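Local coordinates for nitrogenase molybdenum-iron protein alpha chain (Clostridium pasteurianum, PDB 4WES), which forms, with the beta chain, the molybdenum-iron component of nitrogenase, which reduces dinitrogen to ammonia at an iron-molybdenum cofactor held in the alpha chain, at the interface of chains A and B. Numbering follows the deposited sequence. Chains: chain A, Nitrogenase molybdenum-iron protein alpha chain; chain B, Nitrogenase molybdenum-iron protein beta chain.

The interface of chains A and B. Residues chain A 446, 450, 469-470, 472-474; chain B 63, 211-216.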
ATOM      1  N   HIS A 446     -19.352  -0.847 -32.333  1.00  9.31           N
ATOM      2  CA  HIS A 446     -19.734   0.081 -31.274  1.00 10.49           C
ATOM      3  C   HIS A 446     -21.084   0.723 -31.549  1.00  9.97           C
ATOM      4  O   HIS A 446     -21.917   0.807 -30.665  1.00 10.73           O
ATOM      5  CB  HIS A 446     -18.641   1.149 -31.108  1.00 11.25           C
ATOM      6  CG  HIS A 446     -18.983   2.173 -30.099  1.00 11.66           C
ATOM      7  ND1 HIS A 446     -19.103   1.887 -28.757  1.00 11.94           N
ATOM      8  CD2 HIS A 446     -19.318   3.475 -30.244  1.00 13.54           C
ATOM      9  CE1 HIS A 446     -19.498   2.973 -28.127  1.00 12.69           C
ATOM     10  NE2 HIS A 446     -19.595   3.950 -28.996  1.00 13.94           N
ATOM     11  N   GLU A 450     -24.446   0.340 -29.143  1.00 11.18           N
ATOM     12  CA  GLU A 450     -25.113   1.458 -28.505  1.00 11.56           C
ATOM     13  C   GLU A 450     -26.601   1.504 -28.813  1.00 11.47           C
ATOM     14  O   GLU A 450     -27.389   1.820 -27.955  1.00 11.75           O
ATOM     15  CB  GLU A 450     -24.452   2.750 -28.890  1.00 13.30           C
ATOM     16  CG  GLU A 450     -23.114   2.969 -28.146  1.00 15.83           C
ATOM     17  CD  GLU A 450     -22.831   4.444 -27.968  1.00 19.03           C
ATOM     18  OE1 GLU A 450     -22.736   4.895 -26.779  1.00 22.71           O
ATOM     19  OE2 GLU A 450     -22.756   5.146 -29.031  1.00 26.74           O
ATOM     20  N   PHE A 469     -16.079  -1.465 -20.234  1.00  8.00           N
ATOM     21  CA  PHE A 469     -16.199  -0.159 -19.589  1.00  8.02           C
ATOM     22  C   PHE A 469     -17.112   0.799 -20.374  1.00  9.17           C
ATOM     23  O   PHE A 469     -17.705   1.689 -19.773  1.00  9.27           O
ATOM     24  CB  PHE A 469     -14.829   0.436 -19.281  1.00  8.63           C
ATOM     25  CG  PHE A 469     -14.014  -0.451 -18.400  1.00  8.27           C
ATOM     26  CD1 PHE A 469     -14.407  -0.712 -17.090  1.00  8.40           C
ATOM     27  CD2 PHE A 469     -12.840  -1.033 -18.864  1.00  8.97           C
ATOM     28  CE1 PHE A 469     -13.688  -1.572 -16.283  1.00  9.38           C
ATOM     29  CE2 PHE A 469     -12.116  -1.878 -18.055  1.00  8.98           C
ATOM     30  CZ  PHE A 469     -12.532  -2.152 -16.783  1.00  9.13           C
ATOM     31  N   VAL A 470     -17.212   0.613 -21.680  1.00  8.65           N
ATOM     32  CA  VAL A 470     -18.165   1.396 -22.466  1.00  8.54           C
ATOM     33  C   VAL A 470     -19.560   1.145 -21.936  1.00  9.15           C
ATOM     34  O   VAL A 470     -20.346   2.074 -21.718  1.00  9.54           O
ATOM     35  CB  VAL A 470     -18.086   1.003 -23.975  1.00  9.42           C
ATOM     36  CG1 VAL A 470     -19.193   1.645 -24.789  1.00 10.59           C
ATOM     37  CG2 VAL A 470     -16.716   1.345 -24.543  1.00 10.52           C
ATOM     38  N   GLN A 472     -20.416  -0.205 -18.965  1.00  8.35           N
ATOM     39  CA  GLN A 472     -20.579   0.178 -17.558  1.00  8.37           C
ATOM     40  C   GLN A 472     -20.603   1.695 -17.335  1.00  8.64           C
ATOM     41  O   GLN A 472     -21.263   2.150 -16.403  1.00  9.10           O
ATOM     42  CB  GLN A 472     -19.549  -0.515 -16.674  1.00  8.08           C
ATOM     43  CG  GLN A 472     -19.706  -2.020 -16.731  1.00  8.32           C
ATOM     44  CD  GLN A 472     -19.141  -2.803 -15.576  1.00  7.91           C
ATOM     45  OE1 GLN A 472     -19.613  -3.925 -15.309  1.00  8.88           O
ATOM     46  NE2 GLN A 472     -18.127  -2.292 -14.908  1.00  8.39           N
ATOM     47  N   LYS A 473     -19.944   2.474 -18.190  1.00  8.79           N
ATOM     48  CA  LYS A 473     -20.045   3.931 -18.114  1.00  9.11           C
ATOM     49  C   LYS A 473     -21.509   4.362 -18.269  1.00 10.07           C
ATOM     50  O   LYS A 473     -21.919   5.402 -17.750  1.00 10.94           O
ATOM     51  CB  LYS A 473     -19.216   4.628 -19.190  1.00  9.51           C
ATOM     52  CG  LYS A 473     -17.719   4.671 -18.967  1.00  9.70           C
ATOM     53  CD  LYS A 473     -17.244   5.571 -17.860  1.00 10.18           C
ATOM     54  CE  LYS A 473     -15.737   5.668 -17.902  1.00  8.92           C
ATOM     55  NZ  LYS A 473     -15.180   6.522 -16.815  1.00  9.36           N
ATOM     56  N   GLY A 474     -22.268   3.590 -19.035  1.00  9.21           N
ATOM     57  CA  GLY A 474     -23.688   3.813 -19.219  1.00 10.54           C
ATOM     58  C   GLY A 474     -24.595   3.222 -18.166  1.00 10.82           C
ATOM     59  O   GLY A 474     -25.811   3.218 -18.346  1.00 12.72           O
TER
ATOM     60  N   PRO B  63     -12.706   2.870 -20.945  1.00  7.79           N
ATOM     61  CA  PRO B  63     -12.757   2.687 -22.383  1.00  8.32           C
ATOM     62  C   PRO B  63     -11.504   3.277 -23.045  1.00  8.53           C
ATOM     63  O   PRO B  63     -10.913   4.226 -22.521  1.00  9.25           O
ATOM     64  CB  PRO B  63     -13.995   3.520 -22.796  1.00  9.58           C
ATOM     65  CG  PRO B  63     -14.812   3.593 -21.544  1.00  9.45           C
ATOM     66  CD  PRO B  63     -13.788   3.728 -20.454  1.00  9.25           C
ATOM     67  N   PRO B 211     -14.861  10.171 -15.004  1.00  9.27           N
ATOM     68  CA  PRO B 211     -15.943   9.753 -14.135  1.00  9.57           C
ATOM     69  C   PRO B 211     -16.925   8.796 -14.816  1.00  8.71           C
ATOM     70  O   PRO B 211     -16.984   8.713 -16.034  1.00  9.76           O
ATOM     71  CB  PRO B 211     -16.663  11.062 -13.811  1.00  9.82           C
ATOM     72  CG  PRO B 211     -16.475  11.881 -15.076  1.00 10.64           C
ATOM     73  CD  PRO B 211     -15.077  11.530 -15.537  1.00 10.98           C
ATOM     74  N   THR B 212     -17.696   8.074 -13.993  1.00  8.92           N
ATOM     75  CA  THR B 212     -18.915   7.463 -14.452  1.00  9.22           C
ATOM     76  C   THR B 212     -20.058   8.412 -14.151  1.00  9.66           C
ATOM     77  O   THR B 212     -20.240   8.785 -12.995  1.00 11.46           O
ATOM     78  CB  THR B 212     -19.165   6.085 -13.771  1.00  9.72           C
ATOM     79  OG1 THR B 212     -18.294   5.098 -14.328  1.00  9.85           O
ATOM     80  CG2 THR B 212     -20.570   5.573 -13.947  1.00 11.13           C
ATOM     81  N   THR B 213     -20.815   8.774 -15.180  1.00 10.00           N
ATOM     82  CA  THR B 213     -21.956   9.672 -15.031  1.00 10.62           C
ATOM     83  C   THR B 213     -23.269   9.013 -15.376  1.00 11.26           C
ATOM     84  O   THR B 213     -24.334   9.635 -15.210  1.00 13.59           O
ATOM     85  CB  THR B 213     -21.795  10.889 -15.926  1.00 11.79           C
ATOM     86  OG1 THR B 213     -21.920  10.460 -17.276  1.00 13.88           O
ATOM     87  CG2 THR B 213     -20.503  11.600 -15.695  1.00 14.38           C
ATOM     88  N   GLY B 214     -23.234   7.778 -15.894  1.00 11.16           N
ATOM     89  CA  GLY B 214     -24.423   7.086 -16.320  1.00 11.71           C
ATOM     90  C   GLY B 214     -24.708   7.184 -17.802  1.00 11.25           C
ATOM     91  O   GLY B 214     -25.568   6.502 -18.290  1.00 13.39           O
ATOM     92  N   GLU B 215     -23.968   8.034 -18.506  1.00 11.59           N
ATOM     93  CA  GLU B 215     -24.016   8.096 -19.949  1.00 13.55           C
ATOM     94  C   GLU B 215     -22.622   7.913 -20.465  1.00 12.50           C
ATOM     95  O   GLU B 215     -21.688   8.599 -20.028  1.00 12.98           O
ATOM     96  CB  GLU B 215     -24.514   9.488 -20.395  1.00 19.57           C
ATOM     97  CG  GLU B 215     -24.462   9.793 -21.883  1.00 35.11           C
ATOM     98  CD  GLU B 215     -24.893  11.217 -22.220  1.00104.99           C
ATOM     99  OE1 GLU B 215     -25.754  11.772 -21.496  1.00185.60           O
ATOM    100  OE2 GLU B 215     -24.363  11.764 -23.213  1.00173.64           O
ATOM    101  N   TYR B 216     -22.466   6.980 -21.407  1.00 11.42           N
ATOM    102  CA  TYR B 216     -21.184   6.819 -22.067  1.00 10.73           C
ATOM    103  C   TYR B 216     -20.977   7.957 -23.033  1.00 11.90           C
ATOM    104  O   TYR B 216     -21.864   8.244 -23.838  1.00 13.73           O
ATOM    105  CB  TYR B 216     -21.109   5.490 -22.829  1.00 11.63           C
ATOM    106  CG  TYR B 216     -19.856   5.403 -23.645  1.00 10.51           C
ATOM    107  CD1 TYR B 216     -18.615   5.308 -23.049  1.00 10.81           C
ATOM    108  CD2 TYR B 216     -19.907   5.470 -25.031  1.00 11.11           C
ATOM    109  CE1 TYR B 216     -17.447   5.273 -23.790  1.00 10.83           C
ATOM    110  CE2 TYR B 216     -18.755   5.434 -25.780  1.00 11.41           C
ATOM    111  CZ  TYR B 216     -17.536   5.342 -25.174  1.00 10.47           C
ATOM    112  OH  TYR B 216     -16.402   5.344 -25.935  1.00 12.16           O
TER
HETATM  113  O   HOH W   1     -20.254   7.713 -17.680  1.00 12.80           O
HETATM  114  O   HOH W   2     -26.744   4.970 -20.574  1.00 17.91           O
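Water 1 is the best-held polar atom here, gripped by four contacts: the carbonyl O of A:Lys473 at 2.8 Å, the N and the hydroxyl OG1 of B:Thr213, and the O of B:Glu215, a poorly ordered residue. The bond with the amide of B:Thr213 is almost straight (177° at the hydrogen), so the C-terminal end of helix 465-473 is tied through water to B:Thr213, by its amide and its hydroxyl, and to the carbonyl of B:Glu215. The backbone N of B:Gly214 adds a weak, bent hydrogen bond to the O of A:Lys473. This part of the alpha-beta interface within the α2β2 tetramer illustrates how a helix terminus can be fitted to a partner's loop, with water completing the match. Water 2 joins the O of A:Gly474 to the O of B:Gly214, two carbonyls that could not bond directly.

The side chain of A:Lys473 bends at chi2 (-70°) and then runs straight, its methylenes crossing B:Pro63 obliquely and passing B:Thr212. At its tip, NZ donates to the O of B:Pro211 over 2.9 Å, from above the carbonyl plane. A:Phe469 reaches the same proline, its CB 3.6 Å from CD of B:Pro63.

B:Tyr216 makes the other main contact. With CG anti to the backbone N, its ring lies over A:Val470, whose CG1 sits beneath the ring centre at 3.8 Å as a CH-pi contact, while CG2 also touches B:Pro63. CB of A:Lys473 borders the ring edge in plane. A:His446 meets the ring tip to tip, edge-to-face, CE1 of A:His446 3.5 Å from CE2 of B:Tyr216, with CD2 of B:Tyr216 in the imidazole plane at its edge. A:Glu450 crosses at about a right angle, its carboxylate OE1 3.4 Å from CD2 of B:Tyr216.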